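Local coordinates for peptide ABC transporter, peptide-binding protein (Thermus thermophilus, PDB 2D5W), which binds oligopeptides, here captured with a pentapeptide, and probably hands them to an ABC transporter for import across the membrane, at residues A[220-228]-A[240-251]; A[1-9]-A[581-589]. All blocks are in the same frame, centred on the assembly; numbering follows the deposited sequence.

Contact 1: A[220-228]-A[240-251]; sequences PGNSIEMER and ESKYVQKVVYRF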
loop_
_atom_site.group_PDB
_atom_site.type_symbol
_atom_site.label_atom_id
_atom_site.label_comp_id
_atom_site.label_asym_id
_atom_site.label_seq_id
_atom_site.Cartn_x
_atom_site.Cartn_y
_atom_site.Cartn_z
ATOM N N PRO A 220 -14.056 -11.700 12.603
ATOM C CA PRO A 220 -13.157 -10.597 12.951
ATOM C C PRO A 220 -12.230 -10.828 14.122
ATOM O O PRO A 220 -12.653 -11.243 15.199
ATOM C CB PRO A 220 -14.110 -9.423 13.150
ATOM C CG PRO A 220 -15.328 -10.068 13.691
ATOM C CD PRO A 220 -15.461 -11.341 12.874
ATOM N N GLY A 221 -10.954 -10.538 13.886
ATOM C CA GLY A 221 -9.931 -10.729 14.892
ATOM C C GLY A 221 -9.319 -12.113 14.801
ATOM O O GLY A 221 -8.329 -12.399 15.473
ATOM N N ASN A 222 -9.885 -12.969 13.954
ATOM C CA ASN A 222 -9.397 -14.334 13.836
ATOM C C ASN A 222 -9.104 -14.839 12.427
ATOM O O ASN A 222 -8.006 -15.326 12.160
ATOM C CB ASN A 222 -10.396 -15.279 14.517
ATOM C CG ASN A 222 -9.971 -16.733 14.448
ATOM O OD1 ASN A 222 -10.055 -17.368 13.398
ATOM N ND2 ASN A 222 -9.509 -17.267 15.573
ATOM N N SER A 223 -10.062 -14.715 11.514
ATOM C CA SER A 223 -9.851 -15.251 10.179
ATOM C C SER A 223 -10.851 -14.783 9.141
ATOM O O SER A 223 -11.916 -14.267 9.465
ATOM C CB SER A 223 -9.935 -16.776 10.246
ATOM O OG SER A 223 -11.212 -17.170 10.733
ATOM N N ILE A 224 -10.480 -14.975 7.880
ATOM C CA ILE A 224 -11.344 -14.681 6.744
ATOM C C ILE A 224 -11.336 -15.976 5.932
ATOM O O ILE A 224 -10.281 -16.443 5.487
ATOM C CB ILE A 224 -10.824 -13.495 5.900
ATOM C CG1 ILE A 224 -11.147 -12.181 6.622
ATOM C CG2 ILE A 224 -11.461 -13.513 4.509
ATOM C CD1 ILE A 224 -10.520 -10.951 6.003
ATOM N N GLU A 225 -12.513 -16.573 5.777
ATOM C CA GLU A 225 -12.648 -17.829 5.054
ATOM C C GLU A 225 -13.331 -17.595 3.720
ATOM O O GLU A 225 -14.377 -16.949 3.653
ATOM C CB GLU A 225 -13.465 -18.820 5.883
ATOM C CG GLU A 225 -13.009 -18.944 7.330
ATOM C CD GLU A 225 -13.832 -19.950 8.115
ATOM O OE1 GLU A 225 -13.711 -19.973 9.358
ATOM O OE2 GLU A 225 -14.592 -20.718 7.492
ATOM N N MET A 226 -12.740 -18.142 2.665
ATOM C CA MET A 226 -13.255 -17.993 1.311
ATOM C C MET A 226 -13.410 -19.370 0.673
ATOM O O MET A 226 -12.737 -20.328 1.060
ATOM C CB MET A 226 -12.283 -17.137 0.489
ATOM C CG MET A 226 -11.979 -15.781 1.133
ATOM S SD MET A 226 -10.742 -14.782 0.280
ATOM C CE MET A 226 -9.233 -15.473 0.955
ATOM N N GLU A 227 -14.310 -19.470 -0.298
ATOM C CA GLU A 227 -14.533 -20.727 -0.996
ATOM C C GLU A 227 -14.519 -20.461 -2.496
ATOM O O GLU A 227 -14.732 -19.331 -2.937
ATOM C CB GLU A 227 -15.865 -21.350 -0.570
ATOM C CG GLU A 227 -17.080 -20.508 -0.892
ATOM C CD GLU A 227 -18.377 -21.218 -0.566
ATOM O OE1 GLU A 227 -18.577 -22.347 -1.062
ATOM O OE2 GLU A 227 -19.199 -20.649 0.179
ATOM N N ARG A 228 -14.276 -21.504 -3.280
ATOM C CA ARG A 228 -14.209 -21.357 -4.727
ATOM C C ARG A 228 -15.442 -20.682 -5.322
ATOM O O ARG A 228 -16.573 -20.983 -4.947
ATOM C CB ARG A 228 -14.028 -22.726 -5.387
ATOM C CG ARG A 228 -13.468 -22.665 -6.800
ATOM C CD ARG A 228 -11.955 -22.665 -6.757
ATOM N NE ARG A 228 -11.348 -22.422 -8.061
ATOM C CZ ARG A 228 -10.049 -22.549 -8.306
ATOM N NH1 ARG A 228 -9.572 -22.300 -9.517
ATOM N NH2 ARG A 228 -9.229 -22.940 -7.340
ATOM N N GLU A 240 -10.369 -26.833 -12.507
ATOM C CA GLU A 240 -10.369 -26.213 -11.188
ATOM C C GLU A 240 -10.474 -27.186 -10.013
ATOM O O GLU A 240 -10.059 -26.864 -8.900
ATOM C CB GLU A 240 -11.494 -25.172 -11.094
ATOM C CG GLU A 240 -12.909 -25.721 -11.249
ATOM C CD GLU A 240 -13.277 -26.042 -12.688
ATOM O OE1 GLU A 240 -12.688 -26.978 -13.266
ATOM O OE2 GLU A 240 -14.159 -25.352 -13.244
ATOM N N SER A 241 -11.011 -28.378 -10.252
ATOM C CA SER A 241 -11.161 -29.361 -9.181
ATOM C C SER A 241 -9.822 -29.829 -8.602
ATOM O O SER A 241 -9.765 -30.324 -7.476
ATOM C CB SER A 241 -11.950 -30.575 -9.683
ATOM O OG SER A 241 -11.246 -31.263 -10.699
ATOM N N LYS A 242 -8.751 -29.665 -9.371
ATOM C CA LYS A 242 -7.422 -30.084 -8.930
ATOM C C LYS A 242 -6.715 -29.019 -8.103
ATOM O O LYS A 242 -5.606 -29.238 -7.618
ATOM C CB LYS A 242 -6.556 -30.432 -10.144
ATOM C CG LYS A 242 -7.033 -31.644 -10.927
ATOM C CD LYS A 242 -6.146 -31.906 -12.132
ATOM C CE LYS A 242 -6.505 -33.222 -12.807
ATOM N NZ LYS A 242 -7.921 -33.248 -13.261
ATOM N N TYR A 243 -7.364 -27.873 -7.935
ATOM C CA TYR A 243 -6.782 -26.758 -7.199
ATOM C C TYR A 243 -7.552 -26.492 -5.907
ATOM O O TYR A 243 -8.627 -27.052 -5.702
ATOM C CB TYR A 243 -6.735 -25.551 -8.134
ATOM C CG TYR A 243 -5.853 -25.829 -9.340
ATOM C CD1 TYR A 243 -4.529 -25.393 -9.376
ATOM C CD2 TYR A 243 -6.322 -26.591 -10.413
ATOM C CE1 TYR A 243 -3.691 -25.709 -10.445
ATOM C CE2 TYR A 243 -5.489 -26.913 -11.488
ATOM C CZ TYR A 243 -4.176 -26.470 -11.495
ATOM O OH TYR A 243 -3.339 -26.794 -12.542
ATOM N N VAL A 244 -7.023 -25.642 -5.029
ATOM C CA VAL A 244 -7.698 -25.435 -3.750
ATOM C C VAL A 244 -9.123 -24.906 -3.847
ATOM O O VAL A 244 -9.441 -24.040 -4.669
ATOM C CB VAL A 244 -6.857 -24.555 -2.785
ATOM C CG1 VAL A 244 -5.511 -25.223 -2.528
ATOM C CG2 VAL A 244 -6.672 -23.161 -3.344
ATOM N N GLN A 245 -9.981 -25.447 -2.989
ATOM C CA GLN A 245 -11.396 -25.097 -2.970
ATOM C C GLN A 245 -11.774 -24.167 -1.829
ATOM O O GLN A 245 -12.874 -23.612 -1.811
ATOM C CB GLN A 245 -12.237 -26.373 -2.894
ATOM C CG GLN A 245 -12.022 -27.329 -4.064
ATOM C CD GLN A 245 -12.338 -26.692 -5.405
ATOM O OE1 GLN A 245 -13.432 -26.163 -5.612
ATOM N NE2 GLN A 245 -11.382 -26.740 -6.323
ATOM N N LYS A 246 -10.864 -24.017 -0.876
ATOM C CA LYS A 246 -11.078 -23.151 0.272
ATOM C C LYS A 246 -9.767 -22.462 0.602
ATOM O O LYS A 246 -8.703 -23.080 0.534
ATOM C CB LYS A 246 -11.530 -23.963 1.489
ATOM C CG LYS A 246 -12.925 -24.550 1.383
ATOM C CD LYS A 246 -13.330 -25.215 2.692
ATOM C CE LYS A 246 -14.745 -25.767 2.623
ATOM N NZ LYS A 246 -15.143 -26.418 3.903
ATOM N N VAL A 247 -9.850 -21.180 0.939
ATOM C CA VAL A 247 -8.683 -20.392 1.322
ATOM C C VAL A 247 -9.046 -19.694 2.620
ATOM O O VAL A 247 -10.078 -19.022 2.706
ATOM C CB VAL A 247 -8.328 -19.311 0.278
ATOM C CG1 VAL A 247 -7.147 -18.479 0.775
ATOM C CG2 VAL A 247 -8.000 -19.957 -1.060
ATOM N N VAL A 248 -8.209 -19.863 3.633
ATOM C CA VAL A 248 -8.454 -19.239 4.919
ATOM C C VAL A 248 -7.253 -18.428 5.370
ATOM O O VAL A 248 -6.132 -18.940 5.426
ATOM C CB VAL A 248 -8.745 -20.291 6.018
ATOM C CG1 VAL A 248 -8.922 -19.605 7.371
ATOM C CG2 VAL A 248 -9.984 -21.090 5.661
ATOM N N TYR A 249 -7.487 -17.153 5.655
ATOM C CA TYR A 249 -6.441 -16.286 6.178
ATOM C C TYR A 249 -6.601 -16.317 7.692
ATOM O O TYR A 249 -7.697 -16.094 8.209
ATOM C CB TYR A 249 -6.624 -14.850 5.689
ATOM C CG TYR A 249 -5.806 -14.498 4.472
ATOM C CD1 TYR A 249 -4.624 -13.762 4.590
ATOM C CD2 TYR A 249 -6.211 -14.898 3.198
ATOM C CE1 TYR A 249 -3.870 -13.432 3.472
ATOM C CE2 TYR A 249 -5.462 -14.573 2.077
ATOM C CZ TYR A 249 -4.296 -13.842 2.217
ATOM O OH TYR A 249 -3.568 -13.524 1.094
ATOM N N ARG A 250 -5.516 -16.628 8.394
ATOM C CA ARG A 250 -5.504 -16.659 9.852
ATOM C C ARG A 250 -4.679 -15.465 10.302
ATOM O O ARG A 250 -3.563 -15.259 9.827
ATOM C CB ARG A 250 -4.869 -17.951 10.365
ATOM C CG ARG A 250 -5.793 -19.154 10.331
ATOM C CD ARG A 250 -5.103 -20.372 10.919
ATOM N NE ARG A 250 -4.623 -20.127 12.276
ATOM C CZ ARG A 250 -3.815 -20.948 12.942
ATOM N NH1 ARG A 250 -3.426 -20.646 14.173
ATOM N NH2 ARG A 250 -3.392 -22.068 12.371
ATOM N N PHE A 251 -5.236 -14.680 11.218
ATOM C CA PHE A 251 -4.574 -13.482 11.713
ATOM C C PHE A 251 -4.014 -13.638 13.114
ATOM O O PHE A 251 -4.738 -13.970 14.052
ATOM C CB PHE A 251 -5.558 -12.313 11.679
ATOM C CG PHE A 251 -6.160 -12.088 10.327
ATOM C CD1 PHE A 251 -5.370 -11.646 9.272
ATOM C CD2 PHE A 251 -7.500 -12.375 10.086
ATOM C CE1 PHE A 251 -5.899 -11.497 7.997
ATOM C CE2 PHE A 251 -8.039 -12.228 8.807
ATOM C CZ PHE A 251 -7.234 -11.789 7.764
HETATM O O HOH W 1 -6.220 -16.350 14.331
#
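The carbonyl O of Asn222 is gripped twice: by the backbone N of Phe251, 3.0 Å away and almost straight at 175°, and by a water that donates to it and also to Phe251 O. The amide comes from above the carbonyl plane. From here strands 223-228 and 246-251 run antiparallel, with Ile224-Tyr249 and Met226-Val247 as hydrogen-bonded pairs, and Met226 N to Val247 O measures 2.8 Å. On the face carrying Ile224, Met226, Val247 and Tyr249, the flexible thioether of Met226 folds back at chi3 (-84°), laying CE 3.7 Å from Val247 CG1 and at the edge of the Tyr249 ring; Leu40, Ile32 and Ile36 of helix 31-40 pack on this side. Ile224 meets the rim of the Phe251 ring, CG1 lying in its plane 3.8 Å from CE2. On the other face beta-branched Val248, suited to a strand, lies alongside the CH2 groups of Glu225, whose carboxylate goes on to a salt bridge with Arg217. At the far end Arg228 bends at chi2 (88°), bringing NH2 to donate to Val244 O (2.9 Å), which lies near the guanidinium plane, while Glu240 CB rests over one face and NH1 reaches Trp580 O. Asn222 and Ser223, both opposite Val219, make a classic beta bulge where strand 213-219 turns back into 223-228; with 246-251 these are three successive antiparallel strands of a mixed five-stranded sheet.

Contact 2: A[1-9]-A[581-589]; sequences MGPQDNSLV and EIGWESRGA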
loop_
_atom_site.group_PDB
_atom_site.type_symbol
_atom_site.label_atom_id
_atom_site.label_comp_id
_atom_site.label_asym_id
_atom_site.label_seq_id
_atom_site.Cartn_x
_atom_site.Cartn_y
_atom_site.Cartn_z
ATOM N N MET A 1 -3.243 -32.420 5.565
ATOM C CA MET A 1 -4.304 -31.449 5.960
ATOM C C MET A 1 -4.571 -30.460 4.831
ATOM O O MET A 1 -5.661 -29.900 4.731
ATOM C CB MET A 1 -3.885 -30.694 7.225
ATOM C CG MET A 1 -3.806 -31.561 8.477
ATOM S SD MET A 1 -2.614 -32.914 8.359
ATOM C CE MET A 1 -3.689 -34.282 7.906
ATOM N N GLY A 2 -3.567 -30.247 3.988
ATOM C CA GLY A 2 -3.721 -29.340 2.866
ATOM C C GLY A 2 -4.321 -30.094 1.698
ATOM O O GLY A 2 -5.464 -29.841 1.313
ATOM N N PRO A 3 -3.566 -31.032 1.104
ATOM C CA PRO A 3 -4.054 -31.821 -0.029
ATOM C C PRO A 3 -5.220 -32.692 0.427
ATOM O O PRO A 3 -6.042 -33.129 -0.377
ATOM C CB PRO A 3 -2.837 -32.657 -0.418
ATOM C CG PRO A 3 -1.682 -31.802 0.007
ATOM C CD PRO A 3 -2.140 -31.306 1.353
ATOM N N GLN A 4 -5.271 -32.933 1.734
ATOM C CA GLN A 4 -6.314 -33.747 2.346
ATOM C C GLN A 4 -7.704 -33.222 2.007
ATOM O O GLN A 4 -8.490 -33.900 1.343
ATOM C CB GLN A 4 -6.132 -33.768 3.866
ATOM C CG GLN A 4 -7.148 -34.623 4.607
ATOM C CD GLN A 4 -6.990 -36.101 4.317
ATOM O OE1 GLN A 4 -7.060 -36.532 3.167
ATOM N NE2 GLN A 4 -6.778 -36.890 5.365
ATOM N N ASP A 5 -8.003 -32.012 2.468
ATOM C CA ASP A 5 -9.302 -31.401 2.214
ATOM C C ASP A 5 -9.233 -30.393 1.071
ATOM O O ASP A 5 -10.210 -29.703 0.779
ATOM C CB ASP A 5 -9.823 -30.717 3.481
ATOM C CG ASP A 5 -8.890 -29.638 3.990
ATOM O OD1 ASP A 5 -9.215 -29.009 5.018
ATOM O OD2 ASP A 5 -7.832 -29.420 3.364
ATOM N N ASN A 6 -8.070 -30.314 0.432
ATOM C CA ASN A 6 -7.858 -29.411 -0.694
ATOM C C ASN A 6 -8.103 -27.952 -0.315
ATOM O O ASN A 6 -8.912 -27.256 -0.938
ATOM C CB ASN A 6 -8.773 -29.815 -1.853
ATOM C CG ASN A 6 -8.252 -29.349 -3.188
ATOM O OD1 ASN A 6 -7.177 -28.757 -3.270
ATOM N ND2 ASN A 6 -9.004 -29.618 -4.248
ATOM N N SER A 7 -7.390 -27.493 0.709
ATOM C CA SER A 7 -7.523 -26.122 1.183
ATOM C C SER A 7 -6.169 -25.432 1.302
ATOM O O SER A 7 -5.118 -26.069 1.202
ATOM C CB SER A 7 -8.219 -26.100 2.544
ATOM O OG SER A 7 -7.452 -26.791 3.516
ATOM N N LEU A 8 -6.216 -24.123 1.525
ATOM C CA LEU A 8 -5.021 -23.297 1.659
ATOM C C LEU A 8 -5.147 -22.346 2.847
ATOM O O LEU A 8 -5.995 -21.450 2.842
ATOM C CB LEU A 8 -4.813 -22.484 0.380
ATOM C CG LEU A 8 -3.735 -21.396 0.395
ATOM C CD1 LEU A 8 -2.371 -22.014 0.644
ATOM C CD2 LEU A 8 -3.751 -20.647 -0.924
ATOM N N VAL A 9 -4.312 -22.544 3.862
ATOM C CA VAL A 9 -4.326 -21.687 5.042
ATOM C C VAL A 9 -3.136 -20.738 4.951
ATOM O O VAL A 9 -1.981 -21.172 4.873
ATOM C CB VAL A 9 -4.227 -22.517 6.344
ATOM C CG1 VAL A 9 -4.143 -21.593 7.553
ATOM C CG2 VAL A 9 -5.434 -23.436 6.466
ATOM N N GLU A 581 -4.911 -20.745 -9.893
ATOM C CA GLU A 581 -4.052 -21.882 -10.225
ATOM C C GLU A 581 -3.160 -22.342 -9.079
ATOM O O GLU A 581 -2.219 -23.106 -9.289
ATOM C CB GLU A 581 -3.207 -21.575 -11.470
ATOM C CG GLU A 581 -2.498 -20.237 -11.441
ATOM C CD GLU A 581 -1.665 -19.980 -12.687
ATOM O OE1 GLU A 581 -2.073 -20.405 -13.790
ATOM O OE2 GLU A 581 -0.607 -19.335 -12.565
ATOM N N ILE A 582 -3.455 -21.885 -7.869
ATOM C CA ILE A 582 -2.684 -22.300 -6.706
ATOM C C ILE A 582 -3.276 -23.621 -6.224
ATOM O O ILE A 582 -4.487 -23.748 -6.042
ATOM C CB ILE A 582 -2.745 -21.236 -5.588
ATOM C CG1 ILE A 582 -2.068 -19.949 -6.078
ATOM C CG2 ILE A 582 -2.075 -21.766 -4.325
ATOM C CD1 ILE A 582 -2.190 -18.770 -5.137
ATOM N N GLY A 583 -2.420 -24.618 -6.038
ATOM C CA GLY A 583 -2.919 -25.906 -5.602
ATOM C C GLY A 583 -1.844 -26.888 -5.190
ATOM O O GLY A 583 -0.650 -26.594 -5.249
ATOM N N TRP A 584 -2.294 -28.068 -4.781
ATOM C CA TRP A 584 -1.413 -29.132 -4.333
ATOM C C TRP A 584 -1.064 -30.074 -5.479
ATOM O O TRP A 584 -1.951 -30.578 -6.167
ATOM C CB TRP A 584 -2.096 -29.904 -3.204
ATOM C CG TRP A 584 -2.441 -29.035 -2.029
ATOM C CD1 TRP A 584 -3.666 -28.521 -1.711
ATOM C CD2 TRP A 584 -1.527 -28.530 -1.048
ATOM N NE1 TRP A 584 -3.571 -27.725 -0.591
ATOM C CE2 TRP A 584 -2.268 -27.713 -0.168
ATOM C CE3 TRP A 584 -0.153 -28.689 -0.833
ATOM C CZ2 TRP A 584 -1.678 -27.054 0.916
ATOM C CZ3 TRP A 584 0.435 -28.034 0.244
ATOM C CH2 TRP A 584 -0.329 -27.226 1.104
ATOM N N GLU A 585 0.226 -30.316 -5.683
ATOM C CA GLU A 585 0.645 -31.198 -6.766
ATOM C C GLU A 585 0.052 -32.600 -6.653
ATOM O O GLU A 585 -0.263 -33.220 -7.670
ATOM C CB GLU A 585 2.172 -31.278 -6.832
ATOM C CG GLU A 585 2.833 -29.931 -7.059
ATOM C CD GLU A 585 4.308 -30.039 -7.398
ATOM O OE1 GLU A 585 4.647 -30.027 -8.601
ATOM O OE2 GLU A 585 5.127 -30.139 -6.461
ATOM N N SER A 586 -0.118 -33.098 -5.430
ATOM C CA SER A 586 -0.669 -34.437 -5.239
ATOM C C SER A 586 -2.149 -34.505 -5.617
ATOM O O SER A 586 -2.726 -35.592 -5.698
ATOM C CB SER A 586 -0.462 -34.910 -3.796
ATOM O OG SER A 586 -1.187 -34.118 -2.878
ATOM N N ARG A 587 -2.754 -33.340 -5.844
ATOM C CA ARG A 587 -4.151 -33.244 -6.265
ATOM C C ARG A 587 -4.185 -33.096 -7.785
ATOM O O ARG A 587 -5.251 -33.106 -8.402
ATOM C CB ARG A 587 -4.821 -32.023 -5.628
ATOM C CG ARG A 587 -5.340 -32.253 -4.225
ATOM C CD ARG A 587 -6.716 -32.888 -4.261
ATOM N NE ARG A 587 -7.232 -33.147 -2.922
ATOM C CZ ARG A 587 -8.470 -33.559 -2.666
ATOM N NH1 ARG A 587 -8.853 -33.773 -1.414
ATOM N NH2 ARG A 587 -9.327 -33.750 -3.660
ATOM N N GLY A 588 -3.009 -32.950 -8.385
ATOM C CA GLY A 588 -2.935 -32.799 -9.825
ATOM C C GLY A 588 -2.635 -31.382 -10.274
ATOM O O GLY A 588 -2.541 -31.121 -11.471
ATOM N N ALA A 589 -2.486 -30.460 -9.326
ATOM C CA ALA A 589 -2.190 -29.072 -9.675
ATOM C C ALA A 589 -0.900 -29.029 -10.491
ATOM O O ALA A 589 0.105 -29.636 -10.114
ATOM C CB ALA A 589 -2.048 -28.232 -8.417
HETATM O O HOH W 2 -5.094 -28.541 -4.995
#
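Trp584 and Pro3 form the dense heart of this contact. The proline ring lies over one face of the indole, with CD 3.9 Å from the centroid of the six-membered ring in a CH-pi contact and CG 3.4 Å from CD2. Beside it, the backbone of Gly2 passes over the same face toward the rim; Gly2, having no side chain, lets its backbone lie this close to the ring. With CG beside the backbone N (chi1 -59°), Trp584 turns its indole toward residues 2-7, and NE1 donates to Ser7 O at 2.9 Å. That oxygen sits exactly in the ring plane, although the donor is tilted from the carbonyl plane, so a buried indole N-H finds its partner in the backbone. A water bridges Asn6 OD1 and Trp584 N, donating to the first and accepting from the second. Further along strand 7-12, Leu8 CD2 touches Ile582 CG2, and both residues also pack on Leu560. The contact thus joins the N terminus to the C-terminal region of the chain: the short N-terminal helical turn and the start of strand 7-12 lie against strand 583-584, which pairs with strand 560-561 in a two-stranded antiparallel sheet, and against the 3-10 turn 585-587 that follows. Toward the exposed side, where Gln4, Ser586 and Arg587 lie, the packing gives way to polar grips. Arg587 holds Pro3 O side-on, NE at 2.8 Å and NH1 at 3.1 Å, both with the oxygen in the guanidinium plane, and NH1 adds a weak bond to Gln4 O. The bend at chi2 (-84°) carries the guanidinium back over the buried Asn6, whose amide stacks on it with planes 11° apart.

In the fold
Contact 1 and contact 2 lie with their centres 12 Å apart and meet through one sheet: strand 246-251 of contact 1 runs parallel to strand 7-12, whose beginning belongs to contact 2. Probable hydrogen bonds join them, Val248 N to Leu8 O at 2.8 Å and Lys246 O to Leu8 N at 2.9 Å, and strand 7-12 lies between 246-251 and 269-270 in the sheet. Along the chain, contact 1 is nested inside the loop that contact 2 closes across 571 intervening residues. A second tie runs through Tyr243, which lies against Ala589 and comes close to Glu581. The two centres stand about 22 and 29 Å from the chain centre, on the same side.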